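Alpha-galactosidase 1 (Saccharomyces cerevisiae, PDB 3LRL) hydrolyses alpha-galactosides such as melibiose, releasing the terminal galactose, as a secreted homotetrameric enzyme of glycoside hydrolase family 27. Local coordinates at the interface of chains A and B. Coordinates in Å, arbitrary orientation; residue numbers count along the deposited sequence, not the author numbering. Chains: chain A/B, Alpha-galactosidase 1.

The interface of chains A and B. Residues chain A 325-326, 378-379; chain B 219-220, 236.
B:Arg220 reaches from a loop of chain B to A:Asp379 on chain A, and its side chain carries much of this patch. Beyond CB, CG and CD pass the methyl of A:Thr325, with B:Arg220 CD 3.7 Å from A:Thr325 CG2, and the two side chains cross at about a right angle. That methyl lies anti to the backbone N of A:Thr325. A turn about the arginine CG-CD bond (chi3 -72°) sets NE beside the same methyl and sends the guanidinium on, end-on, to the carboxylate. B:Arg220 NH1 donates to A:Asp379 OD2 at 2.9 Å, a salt bridge. B:Arg220 NH2 donates to A:Asp379 OD1 at 3.0 Å. Both bonds are nearly straight and use syn lone pairs. The carboxylate and guanidinium planes are 14° apart, and the paired bonds hold the two groups nearly coplanar and fix their rotation. B:His236 of the same chain lies over one guanidinium face, its CD2 above the centre. The ring of A:Phe378 stands almost upright to the guanidinium and turns its edge to it, with A:Phe378 CE1 3.4 Å from B:Arg220 NH1. Replacing B:Arg220 by an alanine is likely to leave the A:Asp379 carboxylate without its charged mate and the A:Thr325 methyl without its packing partner. Beside this pair, B:Ser219 OG donates to the backbone O of A:Arg326 at 2.8 Å, in the carbonyl plane. Water 1 links OG to A:Arg326 N, and water 2 links B:Ser219 N to the same carbonyl O. The serine thus docks on the start of strand 325-331. The patch lies about 26 Å from the proton donor A:Asp209, measured from its centre. Its role is probably structural, joining two subunits of the homotetramer.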
ATOM      1  N   THR A 325       9.952  15.014  19.926  1.00 16.81           N
ATOM      2  CA  THR A 325       8.737  14.903  19.165  1.00 17.19           C
ATOM      3  C   THR A 325       8.525  16.140  18.294  1.00 18.14           C
ATOM      4  O   THR A 325       8.788  17.270  18.730  1.00 18.10           O
ATOM      5  CB  THR A 325       7.536  14.780  20.140  1.00 17.18           C
ATOM      6  OG1 THR A 325       7.713  13.622  20.962  1.00 17.25           O
ATOM      7  CG2 THR A 325       6.188  14.695  19.397  1.00 17.06           C
ATOM      8  N   ARG A 326       8.034  15.941  17.072  1.00 18.63           N
ATOM      9  CA  ARG A 326       7.652  17.088  16.250  1.00 19.15           C
ATOM     10  C   ARG A 326       6.326  17.559  16.816  1.00 19.32           C
ATOM     11  O   ARG A 326       5.346  16.786  16.867  1.00 20.26           O
ATOM     12  CB  ARG A 326       7.514  16.720  14.762  1.00 19.01           C
ATOM     13  CG  ARG A 326       7.664  17.922  13.831  1.00 19.80           C
ATOM     14  CD  ARG A 326       6.761  17.824  12.617  1.00 20.53           C
ATOM     15  NE  ARG A 326       7.401  17.115  11.525  1.00 21.74           N
ATOM     16  CZ  ARG A 326       6.797  16.253  10.708  1.00 18.92           C
ATOM     17  NH1 ARG A 326       5.522  15.946  10.834  1.00 17.46           N
ATOM     18  NH2 ARG A 326       7.492  15.689   9.754  1.00 20.02           N
ATOM     19  N   PHE A 378       3.999  19.760  25.602  1.00 26.52           N
ATOM     20  CA  PHE A 378       2.835  19.372  24.809  1.00 26.61           C
ATOM     21  C   PHE A 378       2.039  18.225  25.469  1.00 26.55           C
ATOM     22  O   PHE A 378       0.862  18.032  25.151  1.00 25.99           O
ATOM     23  CB  PHE A 378       3.275  19.009  23.377  1.00 26.50           C
ATOM     24  CG  PHE A 378       4.397  17.976  23.325  1.00 26.97           C
ATOM     25  CD1 PHE A 378       4.112  16.612  23.271  1.00 25.88           C
ATOM     26  CD2 PHE A 378       5.728  18.370  23.345  1.00 26.93           C
ATOM     27  CE1 PHE A 378       5.139  15.657  23.249  1.00 26.30           C
ATOM     28  CE2 PHE A 378       6.760  17.421  23.313  1.00 27.16           C
ATOM     29  CZ  PHE A 378       6.459  16.060  23.267  1.00 26.51           C
ATOM     30  N   ASP A 379       2.685  17.499  26.388  1.00 26.79           N
ATOM     31  CA  ASP A 379       2.055  16.403  27.132  1.00 28.06           C
ATOM     32  C   ASP A 379       1.728  16.732  28.601  1.00 29.32           C
ATOM     33  O   ASP A 379       1.273  15.853  29.350  1.00 30.00           O
ATOM     34  CB  ASP A 379       2.926  15.142  27.083  1.00 27.58           C
ATOM     35  CG  ASP A 379       2.942  14.474  25.714  1.00 26.82           C
ATOM     36  OD1 ASP A 379       2.055  14.766  24.865  1.00 25.63           O
ATOM     37  OD2 ASP A 379       3.850  13.638  25.501  1.00 23.63           O
TER
ATOM     38  N   SER B 219       2.224  13.822  15.523  1.00 16.36           N
ATOM     39  CA  SER B 219       3.246  13.232  14.638  1.00 16.18           C
ATOM     40  C   SER B 219       3.620  11.818  15.091  1.00 16.33           C
ATOM     41  O   SER B 219       4.263  11.053  14.346  1.00 16.60           O
ATOM     42  CB  SER B 219       4.480  14.116  14.586  1.00 15.59           C
ATOM     43  OG  SER B 219       5.073  14.231  15.864  1.00 14.67           O
ATOM     44  N   ARG B 220       3.219  11.488  16.316  1.00 16.38           N
ATOM     45  CA  ARG B 220       3.404  10.142  16.885  1.00 16.84           C
ATOM     46  C   ARG B 220       2.252   9.188  16.478  1.00 16.78           C
ATOM     47  O   ARG B 220       2.275   7.992  16.770  1.00 17.61           O
ATOM     48  CB  ARG B 220       3.547  10.227  18.413  1.00 16.64           C
ATOM     49  CG  ARG B 220       4.735  11.085  18.860  1.00 15.51           C
ATOM     50  CD  ARG B 220       4.669  11.451  20.329  1.00 13.74           C
ATOM     51  NE  ARG B 220       3.624  12.431  20.619  1.00 14.64           N
ATOM     52  CZ  ARG B 220       3.339  12.882  21.843  1.00 15.42           C
ATOM     53  NH1 ARG B 220       4.022  12.434  22.896  1.00 16.92           N
ATOM     54  NH2 ARG B 220       2.379  13.786  22.020  1.00 11.08           N
ATOM     55  N   HIS B 236      -0.849   8.670  20.964  1.00 17.62           N
ATOM     56  CA  HIS B 236      -1.283  10.067  21.051  1.00 17.59           C
ATOM     57  C   HIS B 236      -2.215  10.436  19.902  1.00 17.05           C
ATOM     58  O   HIS B 236      -2.130  11.529  19.364  1.00 18.51           O
ATOM     59  CB  HIS B 236      -0.084  11.021  21.161  1.00 17.14           C
ATOM     60  CG  HIS B 236       0.715  10.825  22.417  1.00 18.94           C
ATOM     61  ND1 HIS B 236       0.371  11.407  23.620  1.00 20.18           N
ATOM     62  CD2 HIS B 236       1.823  10.086  22.665  1.00 18.45           C
ATOM     63  CE1 HIS B 236       1.235  11.042  24.551  1.00 18.02           C
ATOM     64  NE2 HIS B 236       2.127  10.243  23.996  1.00 18.05           N
TER
HETATM   65  O   HOH W   1       7.513  13.148  16.320  1.00 10.77           O
HETATM   66  O   HOH W   2       2.784  16.496  17.262  1.00 17.90           O